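Local coordinates for putative ATP binding component of ABC-transporter (Escherichia coli, PDB 2R5O), which probably serves as the nucleotide-binding component of an O antigen exporter, present here as its carbohydrate-binding C-terminal domain, at residues E40-G46 against T155-Y161; F84-P89 against G144-P150; P64-N69 against L166-K170; A48-H54 against L75-E81. All coordinates share one frame. Where two conformers were deposited one is given. Residues are numbered along the deposited sequence.

Contact 1 (E40-G46 against T155-Y161). With NA (sodium ion), chain F.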
# COMPACT_ATOMS: atom_id res chain seq x y z
N GLU A 40 -9.50 -21.22 8.57
CA GLU A 40 -8.77 -20.55 9.63
C GLU A 40 -7.81 -21.46 10.36
O GLU A 40 -8.09 -22.65 10.55
CB GLU A 40 -9.82 -20.08 10.64
CG GLU A 40 -9.36 -19.91 12.05
CD GLU A 40 -10.41 -19.40 13.01
OE1 GLU A 40 -11.54 -19.93 13.07
OE2 GLU A 40 -10.07 -18.52 13.80
N TYR A 41 -6.71 -20.89 10.82
CA TYR A 41 -5.84 -21.58 11.77
C TYR A 41 -5.87 -20.83 13.09
O TYR A 41 -5.18 -19.82 13.26
CB TYR A 41 -4.42 -21.70 11.20
CG TYR A 41 -3.41 -22.33 12.15
CD1 TYR A 41 -3.76 -23.15 13.22
CD2 TYR A 41 -2.07 -22.10 11.96
CE1 TYR A 41 -2.80 -23.72 14.06
CE2 TYR A 41 -1.11 -22.63 12.81
CZ TYR A 41 -1.49 -23.43 13.86
OH TYR A 41 -0.53 -23.96 14.69
N ARG A 42 -6.70 -21.30 14.02
CA ARG A 42 -6.86 -20.70 15.31
C ARG A 42 -5.87 -21.29 16.28
O ARG A 42 -5.72 -22.51 16.34
CB ARG A 42 -8.29 -20.89 15.78
CG ARG A 42 -8.63 -20.13 17.05
CD ARG A 42 -10.05 -20.37 17.47
NE ARG A 42 -10.47 -19.45 18.53
CZ ARG A 42 -11.72 -19.41 18.99
NH1 ARG A 42 -12.61 -20.26 18.51
NH2 ARG A 42 -12.08 -18.49 19.87
N TRP A 43 -5.18 -20.45 17.04
CA TRP A 43 -4.17 -20.89 17.98
C TRP A 43 -4.11 -19.91 19.13
O TRP A 43 -4.67 -18.80 19.08
CB TRP A 43 -2.80 -21.10 17.30
CG TRP A 43 -2.20 -19.83 16.78
CD1 TRP A 43 -2.51 -19.15 15.64
CD2 TRP A 43 -1.15 -19.09 17.42
NE1 TRP A 43 -1.72 -18.02 15.53
CE2 TRP A 43 -0.88 -17.97 16.62
CE3 TRP A 43 -0.39 -19.29 18.58
CZ2 TRP A 43 0.10 -17.02 16.96
CZ3 TRP A 43 0.57 -18.33 18.93
CH2 TRP A 43 0.81 -17.23 18.10
N GLY A 44 -3.37 -20.26 20.17
CA GLY A 44 -3.22 -19.38 21.33
C GLY A 44 -3.11 -20.14 22.62
O GLY A 44 -3.44 -21.32 22.68
N GLN A 45 -2.71 -19.46 23.67
CA GLN A 45 -2.57 -20.07 24.99
C GLN A 45 -3.86 -20.09 25.76
O GLN A 45 -3.93 -20.80 26.78
CB GLN A 45 -1.51 -19.33 25.81
CG GLN A 45 -0.11 -19.55 25.26
CD GLN A 45 0.97 -19.22 26.29
OE1 GLN A 45 0.73 -19.24 27.49
NE2 GLN A 45 2.15 -18.91 25.80
N GLY A 46 -4.89 -19.38 25.33
CA GLY A 46 -6.12 -19.28 26.10
C GLY A 46 -6.09 -18.13 27.07
O GLY A 46 -5.10 -17.42 27.15
N THR A 155 1.96 -12.66 25.51
CA THR A 155 1.40 -13.98 25.43
C THR A 155 0.23 -13.93 24.45
O THR A 155 -0.70 -13.15 24.63
CB THR A 155 0.86 -14.40 26.79
OG1 THR A 155 1.92 -14.38 27.76
CG2 THR A 155 0.32 -15.78 26.72
N PRO A 156 0.25 -14.80 23.43
CA PRO A 156 -0.89 -14.87 22.50
C PRO A 156 -2.03 -15.60 23.19
O PRO A 156 -1.86 -16.73 23.66
CB PRO A 156 -0.32 -15.69 21.34
CG PRO A 156 0.69 -16.63 22.01
CD PRO A 156 1.28 -15.82 23.12
N LEU A 157 -3.20 -14.99 23.25
CA LEU A 157 -4.33 -15.57 23.97
C LEU A 157 -5.25 -16.31 23.02
O LEU A 157 -5.55 -17.47 23.25
CB LEU A 157 -5.10 -14.51 24.77
CG LEU A 157 -4.23 -13.65 25.69
CD1 LEU A 157 -5.06 -12.57 26.34
CD2 LEU A 157 -3.54 -14.49 26.76
N ASP A 158 -5.69 -15.63 21.97
CA ASP A 158 -6.52 -16.25 20.92
C ASP A 158 -6.16 -15.56 19.63
O ASP A 158 -6.23 -14.33 19.56
CB ASP A 158 -8.03 -16.09 21.23
CG ASP A 158 -8.92 -16.87 20.28
OD1 ASP A 158 -8.44 -17.84 19.63
OD2 ASP A 158 -10.11 -16.51 20.17
N ARG A 159 -5.74 -16.31 18.63
CA ARG A 159 -5.20 -15.78 17.38
C ARG A 159 -5.94 -16.48 16.26
O ARG A 159 -5.80 -17.69 16.08
CB ARG A 159 -3.71 -16.06 17.30
CG ARG A 159 -2.93 -15.55 18.53
CD ARG A 159 -3.03 -14.02 18.73
NE ARG A 159 -2.46 -13.40 17.56
CZ ARG A 159 -1.21 -13.00 17.43
NH1 ARG A 159 -0.43 -12.82 18.50
NH2 ARG A 159 -0.80 -12.68 16.22
N ARG A 160 -6.78 -15.75 15.55
CA ARG A 160 -7.67 -16.32 14.52
C ARG A 160 -7.07 -16.01 13.16
O ARG A 160 -7.47 -15.06 12.47
CB ARG A 160 -9.09 -15.84 14.75
CG ARG A 160 -9.53 -16.24 16.16
CD ARG A 160 -11.02 -16.28 16.44
NE ARG A 160 -11.66 -17.38 15.71
CZ ARG A 160 -12.85 -17.86 16.02
NH1 ARG A 160 -13.52 -17.37 17.03
NH2 ARG A 160 -13.37 -18.84 15.29
N TYR A 161 -6.05 -16.80 12.82
CA TYR A 161 -5.16 -16.48 11.72
C TYR A 161 -5.82 -16.92 10.40
O TYR A 161 -6.37 -18.02 10.27
CB TYR A 161 -3.85 -17.22 11.95
CG TYR A 161 -2.83 -17.10 10.86
CD1 TYR A 161 -2.15 -15.92 10.62
CD2 TYR A 161 -2.46 -18.22 10.13
CE1 TYR A 161 -1.16 -15.87 9.61
CE2 TYR A 161 -1.52 -18.17 9.16
CZ TYR A 161 -0.88 -17.02 8.89
OH TYR A 161 0.09 -17.03 7.91
NA NA F . -1.42 -24.73 16.95

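Contact 2 (F84-P89 against G144-P150)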
# COMPACT_ATOMS: atom_id res chain seq x y z
N PHE A 84 -6.18 -8.85 33.16
CA PHE A 84 -4.93 -8.57 32.47
C PHE A 84 -4.66 -7.07 32.56
O PHE A 84 -5.57 -6.26 32.36
CB PHE A 84 -5.01 -8.95 30.99
CG PHE A 84 -5.17 -10.43 30.72
CD1 PHE A 84 -4.06 -11.26 30.66
CD2 PHE A 84 -6.42 -10.97 30.46
CE1 PHE A 84 -4.19 -12.62 30.36
CE2 PHE A 84 -6.56 -12.32 30.18
CZ PHE A 84 -5.46 -13.14 30.14
N ASP A 85 -3.41 -6.70 32.80
CA ASP A 85 -3.02 -5.28 32.86
C ASP A 85 -2.89 -4.59 31.49
O ASP A 85 -3.09 -3.37 31.39
CB ASP A 85 -1.70 -5.11 33.62
CG ASP A 85 -1.80 -5.53 35.07
OD1 ASP A 85 -2.89 -5.41 35.68
OD2 ASP A 85 -0.76 -5.97 35.62
N CYS A 86 -2.55 -5.35 30.45
CA CYS A 86 -2.25 -4.77 29.14
C CYS A 86 -2.60 -5.73 28.01
O CYS A 86 -1.83 -6.63 27.68
CB CYS A 86 -0.77 -4.37 29.06
SG CYS A 86 -0.27 -3.57 27.51
N VAL A 87 -3.79 -5.57 27.44
CA VAL A 87 -4.24 -6.46 26.37
C VAL A 87 -4.02 -5.72 25.05
O VAL A 87 -4.18 -4.50 24.96
CB VAL A 87 -5.69 -6.95 26.53
CG1 VAL A 87 -5.83 -7.63 27.90
CG2 VAL A 87 -6.72 -5.81 26.43
N VAL A 88 -3.68 -6.49 24.02
CA VAL A 88 -3.21 -5.94 22.77
C VAL A 88 -3.87 -6.70 21.63
O VAL A 88 -3.44 -7.79 21.24
CB VAL A 88 -1.68 -6.09 22.68
CG1 VAL A 88 -1.17 -5.55 21.37
CG2 VAL A 88 -1.01 -5.34 23.85
N PRO A 89 -4.98 -6.16 21.11
CA PRO A 89 -5.59 -6.71 19.91
C PRO A 89 -4.76 -6.38 18.69
O PRO A 89 -4.07 -5.36 18.67
CB PRO A 89 -6.94 -6.01 19.84
CG PRO A 89 -6.74 -4.76 20.59
CD PRO A 89 -5.74 -5.03 21.67
N GLY A 144 -6.36 -11.06 16.26
CA GLY A 144 -5.71 -11.69 17.40
C GLY A 144 -5.84 -10.86 18.65
O GLY A 144 -6.02 -9.64 18.59
N ILE A 145 -5.75 -11.52 19.81
CA ILE A 145 -5.68 -10.85 21.12
C ILE A 145 -4.52 -11.49 21.91
O ILE A 145 -4.42 -12.71 21.99
CB ILE A 145 -7.06 -10.89 21.88
CG1 ILE A 145 -7.02 -10.10 23.18
CG2 ILE A 145 -7.52 -12.28 22.12
CD1 ILE A 145 -7.00 -8.60 22.98
N SER A 146 -3.67 -10.63 22.46
CA SER A 146 -2.52 -11.01 23.25
C SER A 146 -2.46 -10.15 24.48
O SER A 146 -3.23 -9.20 24.61
CB SER A 146 -1.24 -10.85 22.41
OG SER A 146 -1.35 -11.55 21.17
N ALA A 147 -1.58 -10.48 25.41
CA ALA A 147 -1.43 -9.69 26.63
C ALA A 147 0.01 -9.65 27.08
O ALA A 147 0.74 -10.62 26.97
CB ALA A 147 -2.29 -10.24 27.73
N GLY A 148 0.41 -8.50 27.63
CA GLY A 148 1.73 -8.35 28.24
C GLY A 148 2.42 -7.06 27.82
O GLY A 148 1.78 -6.02 27.69
N ASN A 149 3.74 -7.14 27.66
CA ASN A 149 4.56 -6.02 27.18
C ASN A 149 4.79 -6.21 25.68
O ASN A 149 5.47 -7.14 25.28
CB ASN A 149 5.90 -6.00 27.92
CG ASN A 149 5.74 -5.96 29.45
OD1 ASN A 149 6.42 -6.68 30.18
ND2 ASN A 149 4.84 -5.10 29.93
N PRO A 150 4.18 -5.37 24.82
CA PRO A 150 4.17 -5.67 23.36
C PRO A 150 5.54 -5.87 22.66
O PRO A 150 5.67 -6.66 21.72
CB PRO A 150 3.38 -4.51 22.75
CG PRO A 150 3.05 -3.56 23.89
CD PRO A 150 3.41 -4.17 25.18
O HOH W 1 -2.63 -9.76 19.44

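Contact 3 (P64-N69 against L166-K170)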
# COMPACT_ATOMS: atom_id res chain seq x y z
N PRO A 64 -20.50 -6.88 0.47
CA PRO A 64 -19.96 -8.05 -0.21
C PRO A 64 -18.53 -7.87 -0.70
O PRO A 64 -17.84 -8.83 -0.99
CB PRO A 64 -20.93 -8.23 -1.40
CG PRO A 64 -21.42 -6.84 -1.69
CD PRO A 64 -21.59 -6.25 -0.30
N SER A 65 -18.08 -6.63 -0.81
CA SER A 65 -16.68 -6.33 -1.08
C SER A 65 -16.36 -4.99 -0.48
O SER A 65 -17.25 -4.27 -0.08
CB SER A 65 -16.38 -6.34 -2.57
OG SER A 65 -17.07 -5.29 -3.24
N LEU A 66 -15.07 -4.68 -0.45
CA LEU A 66 -14.53 -3.40 0.02
C LEU A 66 -14.03 -2.63 -1.20
O LEU A 66 -13.38 -3.20 -2.06
CB LEU A 66 -13.42 -3.67 1.02
CG LEU A 66 -13.81 -4.59 2.18
CD1 LEU A 66 -12.59 -4.85 3.07
CD2 LEU A 66 -14.97 -4.04 2.99
N THR A 67 -14.44 -1.37 -1.34
CA THR A 67 -14.00 -0.51 -2.44
C THR A 67 -12.55 -0.09 -2.18
O THR A 67 -12.21 0.39 -1.09
CB THR A 67 -14.92 0.73 -2.56
OG1 THR A 67 -16.24 0.28 -2.91
CG2 THR A 67 -14.44 1.67 -3.64
N GLY A 68 -11.72 -0.23 -3.21
CA GLY A 68 -10.34 0.21 -3.11
C GLY A 68 -10.25 1.65 -2.63
O GLY A 68 -10.97 2.52 -3.14
N ASN A 69 -9.40 1.88 -1.62
CA ASN A 69 -9.12 3.21 -1.02
C ASN A 69 -10.12 3.68 -0.01
O ASN A 69 -9.92 4.70 0.65
CB ASN A 69 -8.86 4.29 -2.06
CG ASN A 69 -7.85 3.88 -3.10
OD1 ASN A 69 -8.05 4.11 -4.30
ND2 ASN A 69 -6.78 3.22 -2.66
N LEU A 166 -11.53 -11.32 2.49
CA LEU A 166 -11.94 -10.00 2.04
C LEU A 166 -11.87 -9.94 0.52
O LEU A 166 -10.90 -10.38 -0.08
CB LEU A 166 -10.99 -8.92 2.58
CG LEU A 166 -10.78 -8.87 4.10
CD1 LEU A 166 -9.82 -7.76 4.48
CD2 LEU A 166 -12.09 -8.69 4.85
N HIS A 167 -12.88 -9.34 -0.08
CA HIS A 167 -12.94 -9.10 -1.52
C HIS A 167 -12.82 -7.62 -1.73
O HIS A 167 -13.56 -6.87 -1.08
CB HIS A 167 -14.26 -9.60 -2.13
CG HIS A 167 -14.61 -11.00 -1.74
ND1 HIS A 167 -13.86 -12.08 -2.14
CD2 HIS A 167 -15.61 -11.49 -0.98
CE1 HIS A 167 -14.40 -13.19 -1.65
NE2 HIS A 167 -15.46 -12.86 -0.94
N VAL A 168 -11.92 -7.17 -2.61
CA VAL A 168 -11.75 -5.75 -2.93
C VAL A 168 -12.14 -5.55 -4.37
O VAL A 168 -11.71 -6.29 -5.24
CB VAL A 168 -10.27 -5.27 -2.71
CG1 VAL A 168 -10.08 -3.84 -3.18
CG2 VAL A 168 -9.89 -5.40 -1.23
N THR A 169 -12.93 -4.51 -4.60
CA THR A 169 -13.37 -4.12 -5.94
C THR A 169 -12.94 -2.68 -6.28
O THR A 169 -12.82 -1.83 -5.40
CB THR A 169 -14.91 -4.25 -6.12
OG1 THR A 169 -15.59 -3.60 -5.04
CG2 THR A 169 -15.32 -5.71 -6.16
N LYS A 170 -12.68 -2.47 -7.57
CA LYS A 170 -12.34 -1.17 -8.17
C LYS A 170 -12.88 -1.15 -9.59
O LYS A 170 -13.21 -2.20 -10.18
CB LYS A 170 -10.82 -1.01 -8.25
CG LYS A 170 -10.05 -1.08 -6.97
CD LYS A 170 -8.56 -0.92 -7.20
CE LYS A 170 -8.21 0.47 -7.69
NZ LYS A 170 -8.46 1.52 -6.66
O HOH W 2 -16.15 -0.89 -5.42
O HOH W 3 -11.21 2.20 -5.87

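Contact 4 (A48-H54 against L75-E81)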
# COMPACT_ATOMS: atom_id res chain seq x y z
N ALA A 48 -8.49 -15.74 26.94
CA ALA A 48 -9.46 -14.85 26.31
C ALA A 48 -9.87 -15.51 25.02
O ALA A 48 -9.13 -16.34 24.49
CB ALA A 48 -8.84 -13.49 26.01
N LYS A 49 -11.02 -15.12 24.50
CA LYS A 49 -11.55 -15.66 23.25
C LYS A 49 -12.10 -14.53 22.40
O LYS A 49 -12.92 -13.75 22.88
CB LYS A 49 -12.68 -16.68 23.48
CG LYS A 49 -12.18 -17.98 24.05
CD LYS A 49 -13.33 -18.88 24.37
CE LYS A 49 -13.85 -19.59 23.18
NZ LYS A 49 -14.75 -20.74 23.64
N ILE A 50 -11.70 -14.50 21.12
CA ILE A 50 -12.31 -13.61 20.17
C ILE A 50 -13.59 -14.32 19.72
O ILE A 50 -13.53 -15.34 19.04
CB ILE A 50 -11.43 -13.31 18.97
CG1 ILE A 50 -10.07 -12.80 19.45
CG2 ILE A 50 -12.12 -12.32 18.08
CD1 ILE A 50 -9.08 -12.63 18.33
N ILE A 51 -14.75 -13.81 20.14
CA ILE A 51 -16.02 -14.52 19.98
C ILE A 51 -16.91 -13.97 18.84
O ILE A 51 -17.90 -14.59 18.50
CB ILE A 51 -16.81 -14.54 21.31
CG1 ILE A 51 -16.91 -13.15 21.95
CG2 ILE A 51 -16.14 -15.53 22.27
CD1 ILE A 51 -17.90 -13.12 23.10
N ASP A 52 -16.54 -12.82 18.28
CA ASP A 52 -17.33 -12.27 17.18
C ASP A 52 -16.50 -11.22 16.46
O ASP A 52 -15.48 -10.76 16.99
CB ASP A 52 -18.65 -11.65 17.71
CG ASP A 52 -19.76 -11.61 16.67
OD1 ASP A 52 -19.58 -12.03 15.53
OD2 ASP A 52 -20.86 -11.15 17.06
N TYR A 53 -16.92 -10.88 15.25
CA TYR A 53 -16.35 -9.74 14.53
C TYR A 53 -17.42 -9.06 13.71
O TYR A 53 -18.51 -9.62 13.48
CB TYR A 53 -15.18 -10.17 13.63
CG TYR A 53 -15.54 -11.00 12.41
CD1 TYR A 53 -15.76 -10.42 11.15
CD2 TYR A 53 -15.65 -12.37 12.49
CE1 TYR A 53 -16.06 -11.18 10.05
CE2 TYR A 53 -15.94 -13.15 11.37
CZ TYR A 53 -16.14 -12.54 10.16
OH TYR A 53 -16.44 -13.34 9.07
N HIS A 54 -17.08 -7.87 13.26
CA HIS A 54 -17.96 -7.10 12.40
C HIS A 54 -17.11 -6.30 11.44
O HIS A 54 -16.05 -5.82 11.80
CB HIS A 54 -18.84 -6.15 13.23
CG HIS A 54 -20.00 -5.59 12.48
ND1 HIS A 54 -21.18 -6.29 12.32
CD2 HIS A 54 -20.17 -4.41 11.85
CE1 HIS A 54 -22.03 -5.55 11.62
NE2 HIS A 54 -21.43 -4.41 11.30
N LEU A 75 -13.90 -4.71 13.33
CA LEU A 75 -14.20 -4.81 14.77
C LEU A 75 -14.12 -6.24 15.24
O LEU A 75 -14.58 -7.16 14.54
CB LEU A 75 -15.59 -4.26 15.10
CG LEU A 75 -15.81 -2.79 14.74
CD1 LEU A 75 -16.41 -2.62 13.35
CD2 LEU A 75 -16.64 -2.09 15.80
N MET A 76 -13.56 -6.44 16.42
CA MET A 76 -13.49 -7.75 17.05
C MET A 76 -14.00 -7.67 18.48
O MET A 76 -13.71 -6.70 19.18
CB MET A 76 -12.06 -8.32 17.00
CG MET A 76 -10.96 -7.32 17.43
SD MET A 76 -9.27 -7.95 17.47
CE MET A 76 -9.41 -8.84 18.96
N LYS A 77 -14.76 -8.68 18.91
CA LYS A 77 -15.30 -8.75 20.26
C LYS A 77 -14.60 -9.87 21.00
O LYS A 77 -14.47 -10.99 20.49
CB LYS A 77 -16.79 -9.02 20.22
CG LYS A 77 -17.42 -9.04 21.61
CD LYS A 77 -18.95 -9.03 21.59
CE LYS A 77 -19.50 -10.37 21.23
NZ LYS A 77 -20.96 -10.52 21.58
N VAL A 78 -14.15 -9.57 22.22
CA VAL A 78 -13.36 -10.50 23.03
C VAL A 78 -13.97 -10.64 24.41
O VAL A 78 -14.34 -9.63 25.03
CB VAL A 78 -11.91 -10.00 23.20
CG1 VAL A 78 -11.07 -11.03 23.97
CG2 VAL A 78 -11.30 -9.69 21.85
N VAL A 79 -14.01 -11.87 24.92
CA VAL A 79 -14.32 -12.13 26.33
C VAL A 79 -13.05 -12.57 27.04
O VAL A 79 -12.33 -13.42 26.55
CB VAL A 79 -15.49 -13.14 26.51
CG1 VAL A 79 -15.22 -14.53 25.88
CG2 VAL A 79 -15.82 -13.32 27.99
N PHE A 80 -12.77 -11.96 28.19
CA PHE A 80 -11.56 -12.22 28.98
C PHE A 80 -11.89 -13.10 30.17
O PHE A 80 -12.85 -12.85 30.88
CB PHE A 80 -10.95 -10.90 29.42
CG PHE A 80 -10.48 -10.07 28.25
CD1 PHE A 80 -9.21 -10.26 27.73
CD2 PHE A 80 -11.31 -9.16 27.65
CE1 PHE A 80 -8.77 -9.53 26.64
CE2 PHE A 80 -10.89 -8.43 26.57
CZ PHE A 80 -9.61 -8.60 26.07
N GLU A 81 -11.10 -14.16 30.34
CA GLU A 81 -11.32 -15.14 31.42
C GLU A 81 -10.55 -14.78 32.70
O GLU A 81 -10.86 -15.31 33.76
CB GLU A 81 -10.98 -16.55 30.91
CG GLU A 81 -12.10 -17.13 30.00
CD GLU A 81 -11.79 -17.13 28.51
OE1 GLU A 81 -12.25 -16.20 27.80
OE2 GLU A 81 -11.12 -18.07 28.04

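Contact 1 (E40-G46 against T155-Y161)
An edge of the mixed sheet of this immunoglobulin-like domain is made where the short strand 41-43 pairs antiparallel with 155-161. Tyr41 N donates to Tyr161 O (2.9 Å) and Trp43 N to Arg159 O (3.0 Å), and both bonds are returned. On one face two salt bridges form, Arg42 NE to Asp158 OD1 at 2.8 Å and Arg160 NE to Glu40 OE2 at 2.7 Å; Asp158 OD2 also accepts from Ile50 N of the following strand. The two guanidiniums lie flat on each other, centres 3.5 Å apart; like charges tolerate this because each has a carboxylate at its edge and Asp28 bridges both. On the other face, Trp43 covers the aliphatic start of Arg159, whose CB sits 3.5 Å from the centroid of the five-membered ring, and Pro156 CG packs 3.5 Å from Trp43 CZ3. Tyr41 OH binds a sodium ion at 2.5 Å. A CB on Gly44 would clash with Leu157 O. Leu157 and Asp158 both face Ile145, the signature of a classic beta bulge within a sandwich strand.

Contact 2 (F84-P89 against G144-P150)
Phe84 packs its ring on the methyl of Ala147, CD1 to CB 3.6 Å, and the small methyl lets the bulky ring come close beside the sheet. Beyond the corner at Asp85 the chain enters strand 86-89, which runs antiparallel to 144-147. Val88 and Ser146 form the hydrogen-bonded pair, with Val88 N to Ser146 O at 2.8 Å and Ser146 N to Val88 O at 3.1 Å; Gly148 N adds a bond to Cys86 O of 2.9 Å. Pro89 has no amide hydrogen, but it occupies a non-hydrogen-bonded position opposite Ile145, where pairing with 144-147 calls for none. Val87, Pro89, Ile145 and Ala147 share one face, with Ile145 CD1 4.1 Å from Val87 CB and 4.0 Å from Pro89 CD; Phe80 and Met76 of the facing sheet meet this apolar surface. On the other face, a water joins Val88 O to Ser146 OG, 2.8 Å from each. Gly148, at phi 135°, suits the corner the chain turns there. Such an apolar face, packed on a second sheet, is expected in the core of a beta sandwich, here immunoglobulin-like.

Contact 3 (P64-N69 against L166-K170)
Leu166 begins the segment on the buried side, its CD1 4.3 Å from Leu66 CD1; Phe74 of strand 71-80 in the opposing sheet touches both leucines, which suit this interior by being wholly apolar. His167 turns its ring outward, where ND1 bonds Asp138 and the ring edge lies near Pro64, His167 CD2 to Pro64 O 3.5 Å. His167 O accepts from Leu66 N at 2.7 Å, starting the parallel pairing. Val168 sits beside Leu66 on the inner face, and its CA makes a CA-H...O contact of 3.1 Å with Leu66 O. Here the short strand 66-67 is added in parallel to the end of strand 153-169, whereas the other pairings of this sheet are antiparallel, so the immunoglobulin-like domain gains a mixed sheet. Thr169 N donates to Leu66 O (2.9 Å) and Thr169 O accepts from Gly68 N (2.9 Å). On the solvent side, Thr169 OG1 hydrogen-bonds Ser65 OG at 2.9 Å and shares a water with Thr67 OG1, work well suited to small hydroxyl side chains. Lys170 folds its chain alongside Gly68, CG to Gly68 CA 4.1 Å, where a CB on the glycine would clash; a second water links Lys170 NZ (2.9 Å) to Gly68 O (2.8 Å).

Contact 4 (A48-H54 against L75-E81)
A classic beta bulge interrupts this antiparallel pair: Ile51 and Asp52 both face Lys77, so the register slips by one residue. Ile51 N gives a 2.9 Å hydrogen bond to Lys77 O, while Lys77 N donates to Asp52 O, also at 2.9 Å. Regular pairing resumes on both sides, with Lys49 and Val79 exchanging two bonds of 3.0 Å between N and O, and His54 and Leu75 two of 2.9 Å. Ala48, Ile50, Tyr53, Met76, Val78 and Phe80 share one face. There Ala48 CB packs 3.7 Å from Phe80 CD1, its small size suiting the space beside the ring, and Ile50 CD1 lies 3.9 Å from Met76 CE, where the flexible thioether can fit against a branched neighbour. Phe143 and Ile145 of the opposing sheet meet this surface, as expected for the core of an immunoglobulin-like sandwich. The other face carries Lys49, Asp52, His54 and Lys77 together with Leu75 and Val79. Asp52 OD2 and Lys77 NZ stay 4.6 Å apart, beyond a salt bridge; Asp52 instead pairs with Arg33, and Lys77 NZ donates to the backbone oxygens of Ser22 and Glu25. Asp52 OD1 also accepts from Tyr53 N at 2.9 Å. One face is thus largely apolar and packs on the second sheet; the other is mixed, and on it Asp52 and Lys77 tie N-terminal residues to the strands.

Overall arrangement
Contacts 2 and 4 are the buried pair, with centres about 13 Å apart: they belong to opposing sheets, and Ile145 and Gly144 of the one pack on Ile50 and Met76 of the other. Contact 1 touches both, joining strand 137-147 through backbone bonds such as Thr155 N to Ala147 O and reaching Ile50 through Asp158 and Arg160. It shares strand 153-169 with contact 3, yet their centres are about 27 Å apart, on opposite sides of the chain's centre. Both are only partly buried and add short strands, antiparallel in contact 1 and parallel in contact 3. Their polar chemistry differs: salt bridges and stacked guanidiniums in the former, hydroxyls and waters in the latter.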